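PDB 2F68: collagen adhesin from Staphylococcus aureus, which binds collagen as a cell-surface adhesin, probably by wrapping its two Ig-like domains around the rope-like triple helix in a "collagen hug". Local coordinates for residues N116-V127 / S136-S144; V180-Q191 / V271-H281. All coordinates share one frame; numbering follows the deposited sequence.

Contact 1 (N116-V127 / S136-S144)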
loop_
_atom_site.group_PDB
_atom_site.type_symbol
_atom_site.label_atom_id
_atom_site.label_comp_id
_atom_site.label_asym_id
_atom_site.label_seq_id
_atom_site.Cartn_x
_atom_site.Cartn_y
_atom_site.Cartn_z
ATOM N N ASN A 116 -12.496 -7.509 -1.465
ATOM C CA ASN A 116 -13.760 -8.129 -1.847
ATOM C C ASN A 116 -14.294 -7.448 -3.108
ATOM O O ASN A 116 -14.879 -6.363 -3.043
ATOM C CB ASN A 116 -14.776 -8.046 -0.701
ATOM C CG ASN A 116 -15.898 -9.070 -0.828
ATOM O OD1 ASN A 116 -16.455 -9.278 -1.907
ATOM N ND2 ASN A 116 -16.241 -9.704 0.287
ATOM N N LEU A 117 -14.075 -8.094 -4.253
ATOM C CA LEU A 117 -14.392 -7.510 -5.559
ATOM C C LEU A 117 -15.890 -7.470 -5.860
ATOM O O LEU A 117 -16.398 -6.465 -6.360
ATOM C CB LEU A 117 -13.648 -8.252 -6.679
ATOM C CG LEU A 117 -12.114 -8.230 -6.695
ATOM C CD1 LEU A 117 -11.582 -9.257 -7.684
ATOM C CD2 LEU A 117 -11.567 -6.842 -7.018
ATOM N N THR A 118 -16.586 -8.563 -5.554
ATOM C CA THR A 118 -18.019 -8.679 -5.836
ATOM C C THR A 118 -18.900 -7.999 -4.783
ATOM O O THR A 118 -20.098 -7.804 -5.008
ATOM C CB THR A 118 -18.454 -10.155 -5.997
ATOM O OG1 THR A 118 -17.933 -10.936 -4.915
ATOM C CG2 THR A 118 -17.950 -10.723 -7.318
ATOM N N GLN A 119 -18.294 -7.634 -3.651
ATOM C CA GLN A 119 -18.990 -7.010 -2.516
ATOM C C GLN A 119 -20.170 -7.871 -2.054
ATOM O O GLN A 119 -21.335 -7.528 -2.277
ATOM C CB GLN A 119 -19.442 -5.577 -2.851
ATOM C CG GLN A 119 -18.324 -4.632 -3.302
ATOM C CD GLN A 119 -17.386 -4.221 -2.176
ATOM O OE1 GLN A 119 -17.765 -4.202 -1.003
ATOM N NE2 GLN A 119 -16.153 -3.879 -2.533
ATOM N N THR A 120 -19.850 -8.990 -1.410
ATOM C CA THR A 120 -20.844 -10.011 -1.081
ATOM C C THR A 120 -20.773 -10.492 0.371
ATOM O O THR A 120 -19.776 -10.271 1.064
ATOM C CB THR A 120 -20.741 -11.221 -2.052
ATOM O OG1 THR A 120 -21.763 -12.178 -1.748
ATOM C CG2 THR A 120 -19.371 -11.890 -1.955
ATOM N N ASN A 121 -21.844 -11.150 0.815
ATOM C CA ASN A 121 -21.927 -11.719 2.160
ATOM C C ASN A 121 -22.304 -13.204 2.137
ATOM O O ASN A 121 -22.880 -13.724 3.097
ATOM C CB ASN A 121 -22.936 -10.935 3.012
ATOM C CG ASN A 121 -22.633 -9.447 3.067
ATOM O OD1 ASN A 121 -23.467 -8.622 2.693
ATOM N ND2 ASN A 121 -21.438 -9.096 3.534
ATOM N N THR A 122 -21.962 -13.884 1.044
ATOM C CA THR A 122 -22.380 -15.273 0.820
ATOM C C THR A 122 -21.361 -16.300 1.341
ATOM O O THR A 122 -21.217 -17.390 0.778
ATOM C CB THR A 122 -22.713 -15.533 -0.677
ATOM O OG1 THR A 122 -23.211 -14.332 -1.281
ATOM C CG2 THR A 122 -23.762 -16.633 -0.820
ATOM N N SER A 123 -20.665 -15.938 2.421
ATOM C CA SER A 123 -19.748 -16.828 3.158
ATOM C C SER A 123 -18.585 -17.412 2.342
ATOM O O SER A 123 -17.427 -17.071 2.583
ATOM C CB SER A 123 -20.524 -17.939 3.883
ATOM O OG SER A 123 -19.667 -18.716 4.703
ATOM N N ASP A 124 -18.898 -18.295 1.395
ATOM C CA ASP A 124 -17.884 -18.982 0.592
ATOM C C ASP A 124 -17.161 -18.080 -0.409
ATOM O O ASP A 124 -15.996 -18.318 -0.737
ATOM C CB ASP A 124 -18.498 -20.183 -0.135
ATOM C CG ASP A 124 -18.952 -21.280 0.817
ATOM O OD1 ASP A 124 -18.320 -21.536 1.843
ATOM O OD2 ASP A 124 -20.052 -21.939 0.473
ATOM N N ASP A 125 -17.857 -17.050 -0.886
ATOM C CA ASP A 125 -17.301 -16.124 -1.872
ATOM C C ASP A 125 -16.311 -15.131 -1.262
ATOM O O ASP A 125 -15.385 -14.681 -1.940
ATOM C CB ASP A 125 -18.423 -15.376 -2.601
ATOM C CG ASP A 125 -19.314 -16.299 -3.420
ATOM O OD1 ASP A 125 -18.843 -17.370 -3.860
ATOM O OD2 ASP A 125 -20.493 -15.943 -3.632
ATOM N N LYS A 126 -16.509 -14.797 0.012
ATOM C CA LYS A 126 -15.639 -13.841 0.708
ATOM C C LYS A 126 -14.379 -14.478 1.306
ATOM O O LYS A 126 -13.554 -13.789 1.912
ATOM C CB LYS A 126 -16.419 -13.050 1.771
ATOM C CG LYS A 126 -17.089 -13.892 2.856
ATOM C CD LYS A 126 -17.448 -13.061 4.087
ATOM C CE LYS A 126 -18.632 -12.135 3.837
ATOM N NZ LYS A 126 -18.965 -11.324 5.041
ATOM N N VAL A 127 -14.236 -15.791 1.126
ATOM C CA VAL A 127 -13.079 -16.531 1.630
ATOM C C VAL A 127 -12.005 -16.670 0.549
ATOM O O VAL A 127 -12.276 -17.157 -0.553
ATOM C CB VAL A 127 -13.489 -17.928 2.182
ATOM C CG1 VAL A 127 -12.267 -18.802 2.451
ATOM C CG2 VAL A 127 -14.318 -17.779 3.451
ATOM N N SER A 136 -2.649 -25.286 2.974
ATOM C CA SER A 136 -3.620 -24.257 2.605
ATOM C C SER A 136 -4.253 -23.606 3.833
ATOM O O SER A 136 -4.478 -24.263 4.852
ATOM C CB SER A 136 -4.709 -24.846 1.703
ATOM O OG SER A 136 -5.394 -25.905 2.350
ATOM N N THR A 137 -4.537 -22.310 3.720
ATOM C CA THR A 137 -5.155 -21.537 4.801
ATOM C C THR A 137 -6.119 -20.480 4.252
ATOM O O THR A 137 -5.929 -19.971 3.144
ATOM C CB THR A 137 -4.093 -20.891 5.735
ATOM O OG1 THR A 137 -4.725 -19.956 6.620
ATOM C CG2 THR A 137 -3.013 -20.177 4.930
ATOM N N ASN A 138 -7.144 -20.157 5.037
ATOM C CA ASN A 138 -8.224 -19.275 4.591
ATOM C C ASN A 138 -8.210 -17.883 5.218
ATOM O O ASN A 138 -7.876 -17.722 6.395
ATOM C CB ASN A 138 -9.584 -19.938 4.828
ATOM C CG ASN A 138 -9.776 -21.204 4.005
ATOM O OD1 ASN A 138 -10.347 -22.184 4.483
ATOM N ND2 ASN A 138 -9.303 -21.187 2.762
ATOM N N VAL A 139 -8.579 -16.886 4.415
ATOM C CA VAL A 139 -8.699 -15.500 4.866
ATOM C C VAL A 139 -10.091 -14.972 4.519
ATOM O O VAL A 139 -10.508 -15.012 3.359
ATOM C CB VAL A 139 -7.627 -14.578 4.222
ATOM C CG1 VAL A 139 -7.614 -13.210 4.899
ATOM C CG2 VAL A 139 -6.244 -15.210 4.292
ATOM N N THR A 140 -10.803 -14.485 5.533
ATOM C CA THR A 140 -12.146 -13.940 5.352
ATOM C C THR A 140 -12.084 -12.429 5.125
ATOM O O THR A 140 -11.621 -11.679 5.989
ATOM C CB THR A 140 -13.059 -14.264 6.560
ATOM O OG1 THR A 140 -12.980 -15.663 6.862
ATOM C CG2 THR A 140 -14.508 -13.900 6.263
ATOM N N VAL A 141 -12.545 -11.996 3.953
ATOM C CA VAL A 141 -12.543 -10.579 3.588
ATOM C C VAL A 141 -13.975 -10.043 3.517
ATOM O O VAL A 141 -14.722 -10.361 2.588
ATOM C CB VAL A 141 -11.800 -10.323 2.245
ATOM C CG1 VAL A 141 -11.722 -8.829 1.946
ATOM C CG2 VAL A 141 -10.402 -10.930 2.271
ATOM N N HIS A 142 -14.344 -9.234 4.507
ATOM C CA HIS A 142 -15.677 -8.634 4.573
ATOM C C HIS A 142 -15.822 -7.509 3.551
ATOM O O HIS A 142 -14.849 -6.819 3.237
ATOM C CB HIS A 142 -15.964 -8.111 5.983
ATOM C CG HIS A 142 -15.826 -9.149 7.054
ATOM N ND1 HIS A 142 -16.814 -10.068 7.335
ATOM C CD2 HIS A 142 -14.812 -9.413 7.914
ATOM C CE1 HIS A 142 -16.416 -10.853 8.320
ATOM N NE2 HIS A 142 -15.204 -10.477 8.689
ATOM N N LYS A 143 -17.040 -7.331 3.041
ATOM C CA LYS A 143 -17.320 -6.324 2.016
ATOM C C LYS A 143 -17.274 -4.895 2.568
ATOM O O LYS A 143 -17.382 -4.683 3.780
ATOM C CB LYS A 143 -18.668 -6.599 1.333
ATOM C CG LYS A 143 -19.897 -6.245 2.164
ATOM C CD LYS A 143 -21.172 -6.341 1.338
ATOM C CE LYS A 143 -22.302 -5.520 1.950
ATOM N NZ LYS A 143 -22.739 -6.029 3.283
ATOM N N SER A 144 -17.111 -3.927 1.669
ATOM C CA SER A 144 -17.066 -2.514 2.036
ATOM C C SER A 144 -18.462 -1.976 2.347
ATOM O O SER A 144 -19.424 -2.263 1.633
ATOM C CB SER A 144 -16.421 -1.691 0.917
ATOM O OG SER A 144 -16.281 -0.331 1.293
HETATM O O HOH W 1 -19.319 -8.507 5.309
#
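At the end of the N-terminal Ig-like domain, the loop that joins strand 104-116 to strand 127-132 folds over the end of strand 135-141 and the residues that follow it, and side-chain amides of the loop do much of the gripping. N116 is the inner anchor. With CG anti to the backbone N (chi1 -160°), the amide swings toward the strand and ND2 gives a hydrogen bond of 2.8 Å to V141 O, bent at the hydrogen (142°). An asparagine suits this spot because OD1 takes weak bonds from the loop's own Q119 N and T120 N, tying the turn to the strand. Q119 doubles back at chi2, which carries OE1 to where it accepts a hydrogen bond from S144 N, 2.8 Å, with the donor in the carbonyl plane. K143 runs from beside Q119 out to N121, whose side chain it crosses at about a right angle; the ammonium NZ sits on a lone pair of N121 OD1 at 2.8 Å. At the loop's other end, V141 N donates an almost straight bond to K126 O, 2.9 Å, and V127 pairs with T140 as an antiparallel non-hydrogen-bonded pair. The aliphatic part of K126 crosses the T140 methyl at a slant, CD to CG2 3.8 Å, before its NZ bonds to a water at 2.9 Å and makes a weak, long contact to H142 ND1 (3.4 Å); K26 is the partner of H142 NE2, and a neutral ring could not accept fully from both lysines. V127 CG1 rests against the N138 side chain, CB at 3.8 Å, where the hairpin starts. Strand 135-141 is flanked by its antiparallel hairpin partner, strand 127-132, and by the parallel strand 17-27, just beyond which D29 accepts from N116 N.

Contact 2 (V180-Q191 / V271-H281)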
loop_
_atom_site.group_PDB
_atom_site.type_symbol
_atom_site.label_atom_id
_atom_site.label_comp_id
_atom_site.label_asym_id
_atom_site.label_seq_id
_atom_site.Cartn_x
_atom_site.Cartn_y
_atom_site.Cartn_z
ATOM N N VAL A 180 -20.188 27.186 -0.290
ATOM C CA VAL A 180 -19.267 27.701 0.719
ATOM C C VAL A 180 -19.316 29.234 0.789
ATOM O O VAL A 180 -19.389 29.913 -0.239
ATOM C CB VAL A 180 -17.820 27.149 0.505
ATOM C CG1 VAL A 180 -17.120 27.816 -0.680
ATOM C CG2 VAL A 180 -16.993 27.275 1.776
ATOM N N SER A 181 -19.296 29.764 2.011
ATOM C CA SER A 181 -19.427 31.203 2.246
ATOM C C SER A 181 -18.093 31.950 2.198
ATOM O O SER A 181 -18.066 33.170 2.014
ATOM C CB SER A 181 -20.136 31.467 3.579
ATOM O OG SER A 181 -19.427 30.883 4.659
ATOM N N LYS A 182 -16.995 31.216 2.368
ATOM C CA LYS A 182 -15.651 31.798 2.359
ATOM C C LYS A 182 -14.663 30.969 1.533
ATOM O O LYS A 182 -15.001 29.886 1.050
ATOM C CB LYS A 182 -15.134 32.000 3.791
ATOM C CG LYS A 182 -15.110 30.738 4.656
ATOM C CD LYS A 182 -14.525 31.003 6.039
ATOM C CE LYS A 182 -13.001 31.050 6.015
ATOM N NZ LYS A 182 -12.432 31.306 7.367
ATOM N N ASP A 183 -13.446 31.490 1.374
ATOM C CA ASP A 183 -12.394 30.811 0.617
ATOM C C ASP A 183 -11.822 29.621 1.384
ATOM O O ASP A 183 -11.503 29.731 2.571
ATOM C CB ASP A 183 -11.271 31.790 0.255
ATOM C CG ASP A 183 -11.721 32.878 -0.710
ATOM O OD1 ASP A 183 -12.922 32.936 -1.051
ATOM O OD2 ASP A 183 -10.864 33.684 -1.130
ATOM N N ILE A 184 -11.702 28.486 0.699
ATOM C CA ILE A 184 -11.174 27.262 1.300
ATOM C C ILE A 184 -9.647 27.304 1.333
ATOM O O ILE A 184 -8.998 27.488 0.299
ATOM C CB ILE A 184 -11.656 25.989 0.553
ATOM C CG1 ILE A 184 -13.173 26.033 0.322
ATOM C CG2 ILE A 184 -11.261 24.731 1.329
ATOM C CD1 ILE A 184 -13.673 25.095 -0.765
ATOM N N THR A 185 -9.085 27.136 2.528
ATOM C CA THR A 185 -7.637 27.162 2.719
ATOM C C THR A 185 -7.149 25.875 3.382
ATOM O O THR A 185 -7.579 25.531 4.486
ATOM C CB THR A 185 -7.193 28.390 3.552
ATOM O OG1 THR A 185 -7.822 29.573 3.043
ATOM C CG2 THR A 185 -5.679 28.565 3.501
ATOM N N ILE A 186 -6.257 25.169 2.693
ATOM C CA ILE A 186 -5.674 23.928 3.200
ATOM C C ILE A 186 -4.155 24.071 3.306
ATOM O O ILE A 186 -3.482 24.366 2.316
ATOM C CB ILE A 186 -6.024 22.701 2.300
ATOM C CG1 ILE A 186 -7.523 22.657 1.948
ATOM C CG2 ILE A 186 -5.544 21.393 2.941
ATOM C CD1 ILE A 186 -8.477 22.463 3.129
ATOM N N LYS A 187 -3.627 23.869 4.510
ATOM C CA LYS A 187 -2.185 23.935 4.747
ATOM C C LYS A 187 -1.627 22.560 5.110
ATOM O O LYS A 187 -1.719 22.122 6.260
ATOM C CB LYS A 187 -1.853 24.964 5.834
ATOM C CG LYS A 187 -2.049 26.411 5.406
ATOM C CD LYS A 187 -1.569 27.376 6.480
ATOM C CE LYS A 187 -1.790 28.820 6.063
ATOM N NZ LYS A 187 -1.335 29.776 7.110
ATOM N N ASP A 188 -1.050 21.887 4.116
ATOM C CA ASP A 188 -0.534 20.530 4.278
ATOM C C ASP A 188 0.963 20.524 4.586
ATOM O O ASP A 188 1.727 21.308 4.020
ATOM C CB ASP A 188 -0.827 19.699 3.022
ATOM C CG ASP A 188 -0.538 18.220 3.212
ATOM O OD1 ASP A 188 0.649 17.830 3.184
ATOM O OD2 ASP A 188 -1.502 17.444 3.369
ATOM N N GLN A 189 1.363 19.635 5.493
ATOM C CA GLN A 189 2.767 19.446 5.856
ATOM C C GLN A 189 3.117 17.960 5.825
ATOM O O GLN A 189 2.518 17.159 6.547
ATOM C CB GLN A 189 3.068 20.020 7.247
ATOM C CG GLN A 189 2.757 21.505 7.429
ATOM C CD GLN A 189 1.321 21.768 7.854
ATOM O OE1 GLN A 189 0.719 20.979 8.585
ATOM N NE2 GLN A 189 0.769 22.888 7.402
ATOM N N ILE A 190 4.080 17.600 4.981
ATOM C CA ILE A 190 4.536 16.216 4.869
ATOM C C ILE A 190 5.733 15.996 5.795
ATOM O O ILE A 190 6.744 16.695 5.693
ATOM C CB ILE A 190 4.895 15.836 3.408
ATOM C CG1 ILE A 190 3.792 16.296 2.445
ATOM C CG2 ILE A 190 5.124 14.332 3.284
ATOM C CD1 ILE A 190 4.250 16.487 1.010
ATOM N N GLN A 191 5.602 15.025 6.697
ATOM C CA GLN A 191 6.614 14.770 7.727
ATOM C C GLN A 191 7.849 14.049 7.178
ATOM O O GLN A 191 7.893 13.678 6.003
ATOM C CB GLN A 191 6.007 13.994 8.905
ATOM C CG GLN A 191 4.777 14.651 9.543
ATOM C CD GLN A 191 5.042 16.055 10.068
ATOM O OE1 GLN A 191 4.362 17.009 9.688
ATOM N NE2 GLN A 191 6.035 16.188 10.944
ATOM N N VAL A 271 3.772 9.861 8.180
ATOM C CA VAL A 271 2.724 10.781 8.621
ATOM C C VAL A 271 2.593 11.981 7.683
ATOM O O VAL A 271 3.588 12.499 7.172
ATOM C CB VAL A 271 2.979 11.283 10.072
ATOM C CG1 VAL A 271 1.723 11.922 10.657
ATOM C CG2 VAL A 271 3.451 10.145 10.971
ATOM N N ASN A 272 1.352 12.403 7.460
ATOM C CA ASN A 272 1.052 13.629 6.732
ATOM C C ASN A 272 0.032 14.450 7.517
ATOM O O ASN A 272 -0.991 13.922 7.962
ATOM C CB ASN A 272 0.542 13.306 5.322
ATOM C CG ASN A 272 0.325 14.547 4.465
ATOM O OD1 ASN A 272 -0.586 14.585 3.640
ATOM N ND2 ASN A 272 1.166 15.559 4.650
ATOM N N ASN A 273 0.327 15.734 7.701
ATOM C CA ASN A 273 -0.518 16.623 8.496
ATOM C C ASN A 273 -1.108 17.762 7.672
ATOM O O ASN A 273 -0.462 18.267 6.753
ATOM C CB ASN A 273 0.269 17.189 9.684
ATOM C CG ASN A 273 0.771 16.106 10.631
ATOM O OD1 ASN A 273 0.130 15.068 10.811
ATOM N ND2 ASN A 273 1.922 16.351 11.247
ATOM N N SER A 274 -2.336 18.159 8.004
ATOM C CA SER A 274 -3.018 19.248 7.300
ATOM C C SER A 274 -4.002 20.010 8.187
ATOM O O SER A 274 -4.651 19.427 9.059
ATOM C CB SER A 274 -3.733 18.722 6.051
ATOM O OG SER A 274 -4.759 17.808 6.390
ATOM N N GLN A 275 -4.103 21.316 7.946
ATOM C CA GLN A 275 -5.048 22.184 8.649
ATOM C C GLN A 275 -6.015 22.812 7.647
ATOM O O GLN A 275 -5.618 23.163 6.534
ATOM C CB GLN A 275 -4.313 23.277 9.432
ATOM C CG GLN A 275 -3.396 22.768 10.547
ATOM C CD GLN A 275 -2.015 22.365 10.050
ATOM O OE1 GLN A 275 -1.398 23.067 9.248
ATOM N NE2 GLN A 275 -1.522 21.231 10.535
ATOM N N ALA A 276 -7.276 22.959 8.049
ATOM C CA ALA A 276 -8.325 23.418 7.136
ATOM C C ALA A 276 -9.063 24.666 7.618
ATOM O O ALA A 276 -9.426 24.775 8.791
ATOM C CB ALA A 276 -9.312 22.291 6.862
ATOM N N TRP A 277 -9.280 25.599 6.692
ATOM C CA TRP A 277 -10.075 26.800 6.941
ATOM C C TRP A 277 -11.241 26.871 5.957
ATOM O O TRP A 277 -11.048 27.158 4.772
ATOM C CB TRP A 277 -9.213 28.060 6.819
ATOM C CG TRP A 277 -8.285 28.289 7.973
ATOM C CD1 TRP A 277 -8.523 29.062 9.073
ATOM C CD2 TRP A 277 -6.967 27.752 8.136
ATOM N NE1 TRP A 277 -7.436 29.036 9.914
ATOM C CE2 TRP A 277 -6.467 28.241 9.364
ATOM C CE3 TRP A 277 -6.160 26.903 7.365
ATOM C CZ2 TRP A 277 -5.194 27.908 9.841
ATOM C CZ3 TRP A 277 -4.894 26.573 7.841
ATOM C CH2 TRP A 277 -4.426 27.076 9.068
ATOM N N TYR A 278 -12.448 26.601 6.455
ATOM C CA TYR A 278 -13.659 26.627 5.629
ATOM C C TYR A 278 -14.926 26.878 6.445
ATOM O O TYR A 278 -14.922 26.746 7.671
ATOM C CB TYR A 278 -13.797 25.327 4.820
ATOM C CG TYR A 278 -13.965 24.076 5.657
ATOM C CD1 TYR A 278 -15.229 23.658 6.080
ATOM C CD2 TYR A 278 -12.863 23.301 6.016
ATOM C CE1 TYR A 278 -15.389 22.509 6.847
ATOM C CE2 TYR A 278 -13.012 22.148 6.783
ATOM C CZ TYR A 278 -14.277 21.759 7.193
ATOM O OH TYR A 278 -14.430 20.620 7.950
ATOM N N GLN A 279 -16.006 27.238 5.752
ATOM C CA GLN A 279 -17.323 27.383 6.371
ATOM C C GLN A 279 -18.447 27.104 5.375
ATOM O O GLN A 279 -18.711 27.911 4.478
ATOM C CB GLN A 279 -17.493 28.777 6.993
ATOM C CG GLN A 279 -18.832 28.983 7.707
ATOM C CD GLN A 279 -18.978 30.361 8.336
ATOM O OE1 GLN A 279 -18.097 31.215 8.216
ATOM N NE2 GLN A 279 -20.100 30.580 9.013
ATOM N N GLU A 280 -19.099 25.955 5.539
ATOM C CA GLU A 280 -20.307 25.633 4.785
ATOM C C GLU A 280 -21.418 26.567 5.241
ATOM O O GLU A 280 -21.623 26.747 6.445
ATOM C CB GLU A 280 -20.731 24.181 5.018
ATOM C CG GLU A 280 -19.731 23.138 4.545
ATOM C CD GLU A 280 -20.228 21.716 4.745
ATOM O OE1 GLU A 280 -21.281 21.360 4.173
ATOM O OE2 GLU A 280 -19.558 20.950 5.470
ATOM N N HIS A 281 -22.122 27.170 4.287
ATOM C CA HIS A 281 -23.194 28.105 4.618
ATOM C C HIS A 281 -24.383 27.370 5.233
ATOM O O HIS A 281 -25.112 26.647 4.549
ATOM C CB HIS A 281 -23.615 28.926 3.398
ATOM C CG HIS A 281 -24.383 30.162 3.745
ATOM N ND1 HIS A 281 -25.733 30.288 3.510
ATOM C CD2 HIS A 281 -23.990 31.321 4.325
ATOM C CE1 HIS A 281 -26.139 31.476 3.922
ATOM N NE2 HIS A 281 -25.101 32.122 4.422
HETATM O O HOH W 2 -17.710 32.568 5.927
HETATM O O HOH W 3 2.254 19.614 11.130
#
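Strands 184-190 and 271-278 run antiparallel, their axes approaching to 4.5 Å with directions 164° apart, in an unbroken ladder from T185-W277 to I190-N272. On the face carrying Q189 and Q275, these two glutamines meet amide to amide: both chains bend at chi2, the amide planes lie nearly coplanar, and NE2 of each donates to OE1 of the other, Q189 NE2 to Q275 OE1 being 2.9 Å. Glutamine, with donor and acceptor on one flat group, is well matched to such a reciprocal pair. Further along this face the extended chain of K187 crosses the indole of W277, CD to CZ3 3.7 Å, its methylenes meeting the ring obliquely. The face of I186 and A276 is buried, I186 CD1 touching A276 CB at 3.8 Å. Here N272 ND2 donates to D188 OD1, 2.8 Å and almost straight (172°), on the syn side of the carboxylate, while N272 OD1 accepts from Y258 OH. Past the ladder, S181 N bonds to Q279 O at 3.1 Å, and one water bridges S181 OG and Q279 OE1. The chemistry therefore divides by face: reciprocal amide-amide hydrogen bonds and lysine methylenes packed obliquely against an indole on the partly exposed side, and on the buried side a carboxylate held by an asparagine N-H. There D188 OD2 also lies 3.0 Å from N272 OD1, which would be unfavourable for a fully charged carboxylate and may favour its protonated form.

The two contacts belong to successive parts of the chain, contact 1 closing before contact 2 opens, and they do not touch: their centres lie 37 Å apart and their nearest atoms about 22 Å. Contact 1 falls at the end of the first Ig-like domain, just before the unmodelled residues 145-148 that lead to the second; contact 2 lies in the second, collagen-binding domain. One fastens a loop to a strand end, largely through side-chain amides, whereas the other is a regular antiparallel ladder. In a collagen-hug mechanism the ligand would probably be held between the two domains, but no collagen is present here to place either contact relative to it.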